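Local coordinates for protein putative Acetyltransferase (Lactobacillus plantarum WCFS1, PDB 3EFA) that is a putative GNAT-family N-acetyltransferase that probably transfers the acetyl group of acetyl-CoA to an amine, its natural substrate being unidentified, at residues Tyr19-Gly31 with Phe74-His86. Sequence-based numbering, arbitrary orientation.
Sequences YALRQAVFVEERG and FGRVCTRKAYRGH. With FMT (formic acid), chain C.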
loop_
_atom_site.group_PDB
_atom_site.type_symbol
_atom_site.label_atom_id
_atom_site.label_comp_id
_atom_site.label_asym_id
_atom_site.label_seq_id
_atom_site.Cartn_x
_atom_site.Cartn_y
_atom_site.Cartn_z
ATOM N N TYR A 19 7.650 23.318 -11.038
ATOM C CA TYR A 19 7.268 22.890 -12.391
ATOM C C TYR A 19 8.488 22.858 -13.341
ATOM O O TYR A 19 8.610 21.970 -14.189
ATOM C CB TYR A 19 6.180 23.806 -12.992
ATOM C CG TYR A 19 4.801 23.721 -12.365
ATOM C CD1 TYR A 19 4.590 23.053 -11.172
ATOM C CD2 TYR A 19 3.713 24.354 -12.951
ATOM C CE1 TYR A 19 3.330 22.991 -10.592
ATOM C CE2 TYR A 19 2.445 24.298 -12.375
ATOM C CZ TYR A 19 2.262 23.614 -11.195
ATOM O OH TYR A 19 1.010 23.550 -10.605
ATOM N N ALA A 20 9.378 23.834 -13.198
ATOM C CA ALA A 20 10.543 23.937 -14.070
ATOM C C ALA A 20 11.472 22.747 -13.879
ATOM O O ALA A 20 11.963 22.181 -14.861
ATOM C CB ALA A 20 11.310 25.298 -13.859
ATOM N N LEU A 21 11.711 22.369 -12.623
ATOM C CA LEU A 21 12.506 21.162 -12.331
ATOM C C LEU A 21 11.864 19.898 -12.927
ATOM O O LEU A 21 12.536 19.123 -13.613
ATOM C CB LEU A 21 12.766 21.007 -10.826
ATOM C CG LEU A 21 13.710 22.064 -10.200
ATOM C CD1 LEU A 21 13.873 21.912 -8.683
ATOM C CD2 LEU A 21 15.080 22.058 -10.870
ATOM N N ARG A 22 10.560 19.718 -12.708
ATOM C CA ARG A 22 9.858 18.520 -13.198
ATOM C C ARG A 22 9.788 18.456 -14.738
ATOM O O ARG A 22 9.914 17.374 -15.331
ATOM C CB ARG A 22 8.463 18.382 -12.560
ATOM C CG ARG A 22 8.455 18.319 -10.995
ATOM C CD ARG A 22 7.066 18.638 -10.400
ATOM N NE ARG A 22 5.991 17.894 -11.061
ATOM C CZ ARG A 22 4.684 18.113 -10.899
ATOM N NH1 ARG A 22 4.242 19.078 -10.089
ATOM N NH2 ARG A 22 3.808 17.364 -11.561
ATOM N N GLN A 23 9.607 19.608 -15.384
ATOM C CA GLN A 23 9.574 19.657 -16.855
ATOM C C GLN A 23 10.931 19.233 -17.429
ATOM O O GLN A 23 11.004 18.479 -18.405
ATOM C CB GLN A 23 9.169 21.067 -17.359
ATOM C CG GLN A 23 9.406 21.354 -18.866
ATOM C CD GLN A 23 8.382 20.697 -19.804
ATOM O OE1 GLN A 23 7.255 20.376 -19.407
ATOM N NE2 GLN A 23 8.780 20.488 -21.054
ATOM N N ALA A 24 12.005 19.698 -16.807
ATOM C CA ALA A 24 13.337 19.409 -17.323
ATOM C C ALA A 24 13.706 17.935 -17.156
ATOM O O ALA A 24 14.243 17.330 -18.089
ATOM C CB ALA A 24 14.393 20.314 -16.674
ATOM N N VAL A 25 13.398 17.368 -15.983
ATOM C CA VAL A 25 13.795 15.998 -15.628
ATOM C C VAL A 25 12.867 14.892 -16.166
ATOM O O VAL A 25 13.312 13.980 -16.866
ATOM C CB VAL A 25 13.943 15.828 -14.083
ATOM C CG1 VAL A 25 14.200 14.375 -13.713
ATOM C CG2 VAL A 25 15.069 16.713 -13.535
ATOM N N PHE A 26 11.584 14.963 -15.823
ATOM C CA PHE A 26 10.632 13.911 -16.202
ATOM C C PHE A 26 10.217 13.982 -17.676
ATOM O O PHE A 26 10.251 12.973 -18.374
ATOM C CB PHE A 26 9.374 13.937 -15.315
ATOM C CG PHE A 26 9.622 13.571 -13.871
ATOM C CD1 PHE A 26 10.034 12.277 -13.518
ATOM C CD2 PHE A 26 9.416 14.503 -12.861
ATOM C CE1 PHE A 26 10.259 11.927 -12.179
ATOM C CE2 PHE A 26 9.636 14.170 -11.519
ATOM C CZ PHE A 26 10.056 12.874 -11.175
ATOM N N VAL A 27 9.819 15.171 -18.141
ATOM C CA VAL A 27 9.314 15.329 -19.502
ATOM C C VAL A 27 10.435 15.329 -20.557
ATOM O O VAL A 27 10.410 14.541 -21.495
ATOM C CB VAL A 27 8.410 16.604 -19.654
ATOM C CG1 VAL A 27 7.894 16.762 -21.094
ATOM C CG2 VAL A 27 7.236 16.547 -18.697
ATOM N N GLU A 28 11.420 16.206 -20.403
ATOM C CA GLU A 28 12.433 16.362 -21.448
ATOM C C GLU A 28 13.570 15.336 -21.391
ATOM O O GLU A 28 13.920 14.728 -22.402
ATOM C CB GLU A 28 12.967 17.799 -21.472
ATOM C CG GLU A 28 11.916 18.788 -22.005
ATOM C CD GLU A 28 12.360 20.243 -21.960
ATOM O OE1 GLU A 28 11.487 21.111 -21.774
ATOM O OE2 GLU A 28 13.565 20.522 -22.119
ATOM N N GLU A 29 14.136 15.144 -20.208
ATOM C CA GLU A 29 15.275 14.258 -20.049
ATOM C C GLU A 29 14.876 12.780 -20.142
ATOM O O GLU A 29 15.607 11.973 -20.717
ATOM C CB GLU A 29 15.991 14.535 -18.720
ATOM C CG GLU A 29 17.053 13.502 -18.354
ATOM C CD GLU A 29 17.684 13.769 -16.997
ATOM O OE1 GLU A 29 17.461 14.863 -16.436
ATOM O OE2 GLU A 29 18.404 12.885 -16.487
ATOM N N ARG A 30 13.715 12.434 -19.591
ATOM C CA ARG A 30 13.318 11.031 -19.492
ATOM C C ARG A 30 12.130 10.629 -20.367
ATOM O O ARG A 30 11.727 9.475 -20.363
ATOM C CB ARG A 30 13.074 10.652 -18.029
ATOM C CG ARG A 30 14.356 10.650 -17.213
ATOM C CD ARG A 30 14.079 10.694 -15.732
ATOM N NE ARG A 30 13.256 9.573 -15.307
ATOM C CZ ARG A 30 12.970 9.302 -14.039
ATOM N NH1 ARG A 30 13.446 10.079 -13.070
ATOM N NH2 ARG A 30 12.210 8.256 -13.742
ATOM N N GLY A 31 11.575 11.584 -21.107
ATOM C CA GLY A 31 10.577 11.284 -22.118
ATOM C C GLY A 31 9.186 10.894 -21.649
ATOM O O GLY A 31 8.420 10.297 -22.403
ATOM N N PHE A 74 4.883 11.974 0.067
ATOM C CA PHE A 74 5.803 12.873 -0.630
ATOM C C PHE A 74 5.973 12.402 -2.084
ATOM O O PHE A 74 6.445 11.286 -2.316
ATOM C CB PHE A 74 7.172 12.875 0.051
ATOM C CG PHE A 74 7.130 13.133 1.540
ATOM C CD1 PHE A 74 6.937 14.426 2.038
ATOM C CD2 PHE A 74 7.315 12.084 2.447
ATOM C CE1 PHE A 74 6.917 14.672 3.413
ATOM C CE2 PHE A 74 7.294 12.313 3.827
ATOM C CZ PHE A 74 7.095 13.608 4.315
ATOM N N GLY A 75 5.586 13.231 -3.056
ATOM C CA GLY A 75 5.679 12.847 -4.460
ATOM C C GLY A 75 6.410 13.791 -5.417
ATOM O O GLY A 75 7.007 14.800 -4.995
ATOM N N ARG A 76 6.347 13.458 -6.712
ATOM C CA ARG A 76 7.048 14.188 -7.787
ATOM C C ARG A 76 8.464 14.664 -7.381
ATOM O O ARG A 76 8.812 15.865 -7.487
ATOM C CB ARG A 76 6.175 15.336 -8.329
ATOM C CG ARG A 76 4.786 14.878 -8.844
ATOM C CD ARG A 76 4.910 13.786 -9.915
ATOM N NE ARG A 76 3.771 13.692 -10.839
ATOM C CZ ARG A 76 2.743 12.841 -10.726
ATOM N NH1 ARG A 76 2.655 11.995 -9.697
ATOM N NH2 ARG A 76 1.780 12.840 -11.650
ATOM N N VAL A 77 9.269 13.692 -6.949
ATOM C CA VAL A 77 10.604 13.892 -6.375
ATOM C C VAL A 77 11.704 13.950 -7.445
ATOM O O VAL A 77 11.843 13.022 -8.235
ATOM C CB VAL A 77 10.935 12.726 -5.427
ATOM C CG1 VAL A 77 12.222 12.999 -4.640
ATOM C CG2 VAL A 77 9.742 12.439 -4.487
ATOM N N CYS A 78 12.487 15.028 -7.479
ATOM C CA CYS A 78 13.554 15.140 -8.482
ATOM C C CYS A 78 14.604 16.218 -8.187
ATOM O O CYS A 78 14.371 17.144 -7.401
ATOM C CB CYS A 78 12.970 15.312 -9.899
ATOM S SG CYS A 78 12.110 16.887 -10.256
ATOM N N THR A 79 15.760 16.086 -8.835
ATOM C CA THR A 79 16.905 16.959 -8.584
ATOM C C THR A 79 17.536 17.411 -9.899
ATOM O O THR A 79 17.702 16.604 -10.815
ATOM C CB THR A 79 17.983 16.224 -7.744
ATOM O OG1 THR A 79 17.461 15.926 -6.443
ATOM C CG2 THR A 79 19.264 17.067 -7.603
ATOM N N ARG A 80 17.884 18.695 -9.989
ATOM C CA ARG A 80 18.571 19.230 -11.167
ATOM C C ARG A 80 19.816 18.386 -11.475
ATOM O O ARG A 80 20.578 18.019 -10.562
ATOM C CB ARG A 80 18.951 20.708 -10.960
ATOM C CG ARG A 80 19.386 21.429 -12.239
ATOM C CD ARG A 80 19.874 22.860 -11.996
ATOM N NE ARG A 80 18.823 23.766 -11.545
ATOM C CZ ARG A 80 18.368 24.824 -12.226
ATOM N NH1 ARG A 80 18.855 25.141 -13.421
ATOM N NH2 ARG A 80 17.416 25.582 -11.700
ATOM N N LYS A 81 20.019 18.094 -12.759
ATOM C CA LYS A 81 21.022 17.124 -13.184
ATOM C C LYS A 81 22.442 17.390 -12.678
ATOM O O LYS A 81 23.122 16.476 -12.196
ATOM C CB LYS A 81 21.035 16.971 -14.703
ATOM C CG LYS A 81 21.627 15.639 -15.148
ATOM C CD LYS A 81 22.078 15.666 -16.596
ATOM C CE LYS A 81 22.756 14.357 -16.974
ATOM N NZ LYS A 81 23.425 14.437 -18.301
ATOM N N ALA A 82 22.900 18.627 -12.784
ATOM C CA ALA A 82 24.268 18.921 -12.381
ATOM C C ALA A 82 24.509 18.754 -10.869
ATOM O O ALA A 82 25.655 18.712 -10.426
ATOM C CB ALA A 82 24.672 20.324 -12.853
ATOM N N TYR A 83 23.440 18.646 -10.082
ATOM C CA TYR A 83 23.570 18.638 -8.622
ATOM C C TYR A 83 23.208 17.301 -7.974
ATOM O O TYR A 83 23.115 17.198 -6.747
ATOM C CB TYR A 83 22.730 19.763 -8.009
ATOM C CG TYR A 83 23.200 21.134 -8.417
ATOM C CD1 TYR A 83 24.104 21.843 -7.631
ATOM C CD2 TYR A 83 22.761 21.719 -9.603
ATOM C CE1 TYR A 83 24.551 23.107 -8.011
ATOM C CE2 TYR A 83 23.204 22.976 -9.989
ATOM C CZ TYR A 83 24.098 23.662 -9.188
ATOM O OH TYR A 83 24.539 24.911 -9.564
ATOM N N ARG A 84 22.997 16.280 -8.798
ATOM C CA ARG A 84 22.658 14.958 -8.287
ATOM C C ARG A 84 23.858 14.313 -7.586
ATOM O O ARG A 84 25.015 14.556 -7.955
ATOM C CB ARG A 84 22.134 14.048 -9.411
ATOM C CG ARG A 84 21.018 14.670 -10.256
ATOM C CD ARG A 84 20.174 13.626 -10.985
ATOM N NE ARG A 84 19.071 14.263 -11.696
ATOM C CZ ARG A 84 18.822 14.132 -12.996
ATOM N NH1 ARG A 84 19.582 13.345 -13.747
ATOM N NH2 ARG A 84 17.800 14.789 -13.545
ATOM N N GLY A 85 23.574 13.507 -6.563
ATOM C CA GLY A 85 24.595 12.726 -5.889
ATOM C C GLY A 85 25.408 13.458 -4.839
ATOM O O GLY A 85 26.530 13.050 -4.519
ATOM N N HIS A 86 24.858 14.536 -4.294
ATOM C CA HIS A 86 25.550 15.282 -3.243
ATOM C C HIS A 86 24.711 15.382 -1.966
ATOM O O HIS A 86 24.992 16.214 -1.108
ATOM C CB HIS A 86 25.930 16.685 -3.725
ATOM C CG HIS A 86 26.862 16.699 -4.900
ATOM N ND1 HIS A 86 28.200 16.387 -4.797
ATOM C CD2 HIS A 86 26.650 17.014 -6.202
ATOM C CE1 HIS A 86 28.771 16.493 -5.985
ATOM N NE2 HIS A 86 27.851 16.872 -6.853
HETATM C C FMT C . 19.711 13.619 -5.355
HETATM O O1 FMT C . 19.853 14.630 -4.662
HETATM O O2 FMT C . 20.578 13.166 -6.107
#
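Glu-29 and Arg-84 form an end-on salt bridge with two bonds. Arg-84 NH2 reaches Glu-29 OE1 at 2.9 Å, and Arg-84 NH1 reaches Glu-29 OE2 at 3.0 Å. Carboxylate and guanidinium are nearly coplanar, 29° apart. The contact belongs to the GNAT fold: helix segment 19-29 crosses strand 77-79 at 88°, and the chain then enters the loop that binds acetyl-CoA in this family and probably does so here. Arg-84 begins the R-x-x-G-x-G signature of that loop. Its NE also donates to Thr-79 O at 2.9 Å, which ties the loop back to the strand end. Lys-81 CA lies over the centre of one guanidinium face, and Val-25 CG2 meets the edge. The group is therefore held from several sides. A formic acid molecule, probably from the crystallisation liquor, accepts bonds from Gly-85 N and Gly-89 N. This is consistent with an anion site for the cofactor's pyrophosphate.

Two turns back toward the start of the helix, Arg-22 runs past Arg-76. Arg-76 CB and CG lie over one face of the Arg-22 guanidinium, and the two guanidinium planes are nearly perpendicular. Salt bridges to Glu-37 and Asp-42 probably offset the charge of Arg-22. Arg-76 NH2 bonds to the backbone carbonyl O of Glu-37.

The rest of the contact is largely apolar. Leu-21 CD2 packs on Arg-80 CB, and Val-25 CG1 on Cys-78 CB. Cys-78 SG sits between its own backbone N and carbonyl carbon (chi1 68°), which directs it to the helix. Cys-78 SG lies 4.0 Å from Arg-22 CG and 3.9 Å from Phe-26 CE2, oblique to the Phe-26 ring, while Phe-26 CZ approaches Val-77 O at 3.4 Å.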